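Local coordinates for protein tyrocidine synthase 2 (Brevibacillus parabrevis, PDB 6TA8) that belongs to the condensation-domain family of modular peptide synthetases and folds into two lobes joined around a central cleft, at residues Asn47-Ala58 with Thr407-Val418. Sequence-based numbering, arbitrary orientation.
Sequences NNFTDRHHWNQA and TGQLFSPESERV
W55 lies between two phenylalanines: F411 presents CD1 over one indole face, 3.4 Å from W55 CD1, while F49 CE2 lies over the opposite face. The five-membered ring of W55 and the F411 ring meet obliquely, their planes inclined at 55°. At its edge, the F49 ring receives a methyl, V418 CG2 lying 3.7 Å from F49 CE1. Toward the other end, L410 CD2 packs against A58 CB at 3.9 Å. S415 OG, buried at the indole edge, has no polar partner in the model.

The backbones meet in a single bridge, W55 with F411, beside which N56 N donates to L410 O (3.2 Å). H54 adds a side-chain grip, NE2 reaching Q409 O at 2.9 Å with a bent N-H...O angle of 148°, while F411 O sits over one imidazole face. Farther out, S412 OG donates to the anti lone pair of D51 OD2 (2.8 Å). Bent at chi2 (83°), E416 turns its carboxylate to T50 and takes two bonds, OE1 from T50 N (3.2 Å) and OE2 from T50 OG1 (2.7 Å).

Segment 407-418 follows strand 401-402, which edges the sheet containing 56-63, and leads back to strand 421-428 of the other large sheet; such a crossing between lobes is consistent with the latch of condensation domains.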
loop_
_atom_site.group_PDB
_atom_site.type_symbol
_atom_site.label_atom_id
_atom_site.label_comp_id
_atom_site.label_asym_id
_atom_site.label_seq_id
_atom_site.Cartn_x
_atom_site.Cartn_y
_atom_site.Cartn_z
ATOM N N ASN A 47 -16.289 4.890 -0.147
ATOM C CA ASN A 47 -16.101 5.247 -1.548
ATOM C C ASN A 47 -17.175 4.626 -2.433
ATOM O O ASN A 47 -17.476 5.165 -3.505
ATOM C CB ASN A 47 -14.714 4.814 -2.017
ATOM C CG ASN A 47 -13.670 5.892 -1.815
ATOM O OD1 ASN A 47 -13.670 6.910 -2.508
ATOM N ND2 ASN A 47 -12.771 5.673 -0.863
ATOM N N ASN A 48 -17.758 3.507 -2.002
ATOM C CA ASN A 48 -18.788 2.793 -2.759
ATOM C C ASN A 48 -18.283 2.427 -4.156
ATOM O O ASN A 48 -18.825 2.850 -5.179
ATOM C CB ASN A 48 -20.085 3.610 -2.829
ATOM C CG ASN A 48 -21.154 3.090 -1.886
ATOM O OD1 ASN A 48 -21.712 2.013 -2.098
ATOM N ND2 ASN A 48 -21.446 3.855 -0.840
ATOM N N PHE A 49 -17.219 1.628 -4.176
ATOM C CA PHE A 49 -16.625 1.200 -5.432
ATOM C C PHE A 49 -17.561 0.262 -6.184
ATOM O O PHE A 49 -18.343 -0.484 -5.588
ATOM C CB PHE A 49 -15.290 0.496 -5.184
ATOM C CG PHE A 49 -14.206 1.401 -4.675
ATOM C CD1 PHE A 49 -13.707 2.421 -5.466
ATOM C CD2 PHE A 49 -13.673 1.220 -3.408
ATOM C CE1 PHE A 49 -12.704 3.251 -5.002
ATOM C CE2 PHE A 49 -12.670 2.046 -2.939
ATOM C CZ PHE A 49 -12.185 3.062 -3.738
ATOM N N THR A 50 -17.476 0.307 -7.511
ATOM C CA THR A 50 -18.158 -0.671 -8.346
ATOM C C THR A 50 -17.324 -1.943 -8.398
ATOM O O THR A 50 -16.112 -1.889 -8.629
ATOM C CB THR A 50 -18.384 -0.121 -9.754
ATOM O OG1 THR A 50 -19.094 1.122 -9.676
ATOM C CG2 THR A 50 -19.190 -1.107 -10.591
ATOM N N ASP A 51 -17.974 -3.085 -8.172
ATOM C CA ASP A 51 -17.288 -4.370 -8.046
ATOM C C ASP A 51 -16.200 -4.291 -6.977
ATOM O O ASP A 51 -15.029 -4.597 -7.217
ATOM C CB ASP A 51 -16.710 -4.827 -9.387
ATOM C CG ASP A 51 -17.708 -4.722 -10.525
ATOM O OD1 ASP A 51 -18.892 -5.065 -10.318
ATOM O OD2 ASP A 51 -17.307 -4.297 -11.627
ATOM N N ARG A 52 -16.602 -3.868 -5.776
ATOM C CA ARG A 52 -15.662 -3.705 -4.672
ATOM C C ARG A 52 -14.984 -5.011 -4.274
ATOM O O ARG A 52 -14.019 -4.978 -3.503
ATOM C CB ARG A 52 -16.378 -3.101 -3.463
ATOM C CG ARG A 52 -17.437 -4.003 -2.860
ATOM C CD ARG A 52 -18.317 -3.248 -1.880
ATOM N NE ARG A 52 -19.090 -4.161 -1.045
ATOM C CZ ARG A 52 -20.106 -3.791 -0.272
ATOM N NH1 ARG A 52 -20.479 -2.520 -0.221
ATOM N NH2 ARG A 52 -20.750 -4.695 0.454
ATOM N N HIS A 53 -15.465 -6.153 -4.773
ATOM C CA HIS A 53 -14.774 -7.416 -4.551
ATOM C C HIS A 53 -13.524 -7.544 -5.410
ATOM O O HIS A 53 -12.696 -8.424 -5.150
ATOM C CB HIS A 53 -15.716 -8.585 -4.832
ATOM C CG HIS A 53 -16.144 -8.680 -6.263
ATOM N ND1 HIS A 53 -17.222 -7.983 -6.765
ATOM C CD2 HIS A 53 -15.632 -9.382 -7.302
ATOM C CE1 HIS A 53 -17.358 -8.254 -8.050
ATOM N NE2 HIS A 53 -16.407 -9.100 -8.402
ATOM N N HIS A 54 -13.375 -6.698 -6.426
ATOM C CA HIS A 54 -12.202 -6.684 -7.298
ATOM C C HIS A 54 -11.402 -5.427 -6.958
ATOM O O HIS A 54 -11.587 -4.369 -7.561
ATOM C CB HIS A 54 -12.603 -6.719 -8.770
ATOM C CG HIS A 54 -11.468 -7.026 -9.696
ATOM N ND1 HIS A 54 -11.639 -7.185 -11.055
ATOM C CD2 HIS A 54 -10.147 -7.202 -9.460
ATOM C CE1 HIS A 54 -10.472 -7.445 -11.616
ATOM N NE2 HIS A 54 -9.550 -7.461 -10.670
ATOM N N TRP A 55 -10.508 -5.560 -5.980
ATOM C CA TRP A 55 -9.720 -4.450 -5.462
ATOM C C TRP A 55 -8.603 -5.014 -4.597
ATOM O O TRP A 55 -8.608 -4.840 -3.375
ATOM C CB TRP A 55 -10.605 -3.494 -4.656
ATOM C CG TRP A 55 -10.183 -2.057 -4.713
ATOM C CD1 TRP A 55 -10.454 -1.164 -5.707
ATOM C CD2 TRP A 55 -9.431 -1.343 -3.724
ATOM N NE1 TRP A 55 -9.909 0.061 -5.404
ATOM C CE2 TRP A 55 -9.276 -0.022 -4.192
ATOM C CE3 TRP A 55 -8.868 -1.692 -2.494
ATOM C CZ2 TRP A 55 -8.585 0.949 -3.472
ATOM C CZ3 TRP A 55 -8.182 -0.725 -1.780
ATOM C CH2 TRP A 55 -8.048 0.578 -2.271
ATOM N N ASN A 56 -7.647 -5.697 -5.219
ATOM C CA ASN A 56 -6.727 -6.581 -4.520
ATOM C C ASN A 56 -5.287 -6.091 -4.645
ATOM O O ASN A 56 -4.993 -5.079 -5.286
ATOM C CB ASN A 56 -6.836 -8.011 -5.062
ATOM C CG ASN A 56 -8.250 -8.384 -5.456
ATOM O OD1 ASN A 56 -9.218 -7.974 -4.815
ATOM N ND2 ASN A 56 -8.378 -9.173 -6.516
ATOM N N GLN A 57 -4.394 -6.834 -3.996
ATOM C CA GLN A 57 -2.956 -6.764 -4.204
ATOM C C GLN A 57 -2.465 -8.178 -4.467
ATOM O O GLN A 57 -2.955 -9.133 -3.855
ATOM C CB GLN A 57 -2.231 -6.160 -2.991
ATOM C CG GLN A 57 -2.332 -4.647 -2.888
ATOM C CD GLN A 57 -1.558 -4.090 -1.709
ATOM O OE1 GLN A 57 -1.236 -4.814 -0.765
ATOM N NE2 GLN A 57 -1.256 -2.797 -1.757
ATOM N N ALA A 58 -1.508 -8.321 -5.381
ATOM C CA ALA A 58 -1.070 -9.648 -5.785
ATOM C C ALA A 58 0.408 -9.628 -6.142
ATOM O O ALA A 58 0.957 -8.595 -6.535
ATOM C CB ALA A 58 -1.891 -10.167 -6.973
ATOM N N THR A 407 0.721 -9.445 -12.741
ATOM C CA THR A 407 -0.272 -10.026 -11.850
ATOM C C THR A 407 -1.691 -9.941 -12.394
ATOM O O THR A 407 -2.604 -10.513 -11.788
ATOM C CB THR A 407 -0.224 -9.334 -10.481
ATOM O OG1 THR A 407 -0.730 -8.000 -10.605
ATOM C CG2 THR A 407 1.204 -9.281 -9.962
ATOM N N GLY A 408 -1.899 -9.255 -13.514
ATOM C CA GLY A 408 -3.230 -8.991 -14.011
ATOM C C GLY A 408 -3.819 -7.725 -13.415
ATOM O O GLY A 408 -3.281 -7.119 -12.485
ATOM N N GLN A 409 -4.957 -7.320 -13.972
ATOM C CA GLN A 409 -5.621 -6.101 -13.526
ATOM C C GLN A 409 -6.084 -6.250 -12.081
ATOM O O GLN A 409 -6.890 -7.130 -11.763
ATOM C CB GLN A 409 -6.799 -5.782 -14.447
ATOM C CG GLN A 409 -7.630 -4.578 -14.031
ATOM C CD GLN A 409 -6.856 -3.271 -14.048
ATOM O OE1 GLN A 409 -6.063 -2.991 -13.148
ATOM N NE2 GLN A 409 -7.091 -2.459 -15.073
ATOM N N LEU A 410 -5.567 -5.384 -11.205
ATOM C CA LEU A 410 -5.809 -5.527 -9.774
ATOM C C LEU A 410 -7.168 -4.982 -9.352
ATOM O O LEU A 410 -7.784 -5.522 -8.427
ATOM C CB LEU A 410 -4.700 -4.833 -8.982
ATOM C CG LEU A 410 -3.327 -5.507 -9.014
ATOM C CD1 LEU A 410 -2.257 -4.579 -8.464
ATOM C CD2 LEU A 410 -3.355 -6.814 -8.238
ATOM N N PHE A 411 -7.642 -3.921 -9.994
ATOM C CA PHE A 411 -8.944 -3.346 -9.695
ATOM C C PHE A 411 -9.960 -3.762 -10.753
ATOM O O PHE A 411 -9.631 -4.394 -11.756
ATOM C CB PHE A 411 -8.855 -1.818 -9.615
ATOM C CG PHE A 411 -7.632 -1.319 -8.906
ATOM C CD1 PHE A 411 -7.570 -1.314 -7.523
ATOM C CD2 PHE A 411 -6.542 -0.853 -9.622
ATOM C CE1 PHE A 411 -6.445 -0.855 -6.866
ATOM C CE2 PHE A 411 -5.413 -0.391 -8.971
ATOM C CZ PHE A 411 -5.366 -0.392 -7.592
ATOM N N SER A 412 -11.210 -3.408 -10.510
ATOM C CA SER A 412 -12.209 -3.659 -11.535
ATOM C C SER A 412 -12.106 -2.595 -12.627
ATOM O O SER A 412 -11.807 -1.435 -12.333
ATOM C CB SER A 412 -13.613 -3.655 -10.935
ATOM O OG SER A 412 -14.590 -3.971 -11.912
ATOM N N PRO A 413 -12.327 -2.963 -13.891
ATOM C CA PRO A 413 -12.306 -1.945 -14.955
ATOM C C PRO A 413 -13.331 -0.846 -14.748
ATOM O O PRO A 413 -13.126 0.279 -15.221
ATOM C CB PRO A 413 -12.592 -2.760 -16.224
ATOM C CG PRO A 413 -12.185 -4.156 -15.880
ATOM C CD PRO A 413 -12.504 -4.323 -14.425
ATOM N N GLU A 414 -14.429 -1.136 -14.050
ATOM C CA GLU A 414 -15.446 -0.141 -13.744
ATOM C C GLU A 414 -15.189 0.595 -12.436
ATOM O O GLU A 414 -15.941 1.519 -12.108
ATOM C CB GLU A 414 -16.829 -0.801 -13.685
ATOM C CG GLU A 414 -17.059 -1.864 -14.747
ATOM C CD GLU A 414 -17.281 -1.274 -16.125
ATOM O OE1 GLU A 414 -18.004 -0.259 -16.228
ATOM O OE2 GLU A 414 -16.733 -1.823 -17.103
ATOM N N SER A 415 -14.158 0.211 -11.687
ATOM C CA SER A 415 -13.883 0.842 -10.403
ATOM C C SER A 415 -13.480 2.299 -10.592
ATOM O O SER A 415 -12.748 2.644 -11.524
ATOM C CB SER A 415 -12.781 0.084 -9.662
ATOM O OG SER A 415 -12.551 0.641 -8.380
ATOM N N GLU A 416 -13.957 3.155 -9.693
ATOM C CA GLU A 416 -13.735 4.588 -9.809
ATOM C C GLU A 416 -12.387 4.982 -9.217
ATOM O O GLU A 416 -11.971 4.463 -8.179
ATOM C CB GLU A 416 -14.854 5.357 -9.107
ATOM C CG GLU A 416 -16.242 5.113 -9.685
ATOM C CD GLU A 416 -16.889 3.846 -9.153
ATOM O OE1 GLU A 416 -16.259 3.152 -8.328
ATOM O OE2 GLU A 416 -18.030 3.547 -9.561
ATOM N N ARG A 417 -11.707 5.906 -9.890
ATOM C CA ARG A 417 -10.452 6.442 -9.384
ATOM C C ARG A 417 -10.725 7.446 -8.272
ATOM O O ARG A 417 -11.673 8.233 -8.345
ATOM C CB ARG A 417 -9.657 7.109 -10.508
ATOM C CG ARG A 417 -9.054 6.138 -11.509
ATOM C CD ARG A 417 -8.329 6.876 -12.624
ATOM N NE ARG A 417 -7.429 7.901 -12.105
ATOM C CZ ARG A 417 -6.174 7.676 -11.732
ATOM N NH1 ARG A 417 -5.663 6.456 -11.820
ATOM N NH2 ARG A 417 -5.428 8.671 -11.271
ATOM N N VAL A 418 -9.889 7.412 -7.239
ATOM C CA VAL A 418 -10.047 8.291 -6.089
ATOM C C VAL A 418 -9.113 9.492 -6.167
ATOM O O VAL A 418 -9.516 10.615 -5.861
ATOM C CB VAL A 418 -9.827 7.499 -4.782
ATOM C CG1 VAL A 418 -9.891 8.426 -3.575
ATOM C CG2 VAL A 418 -10.857 6.385 -4.660
#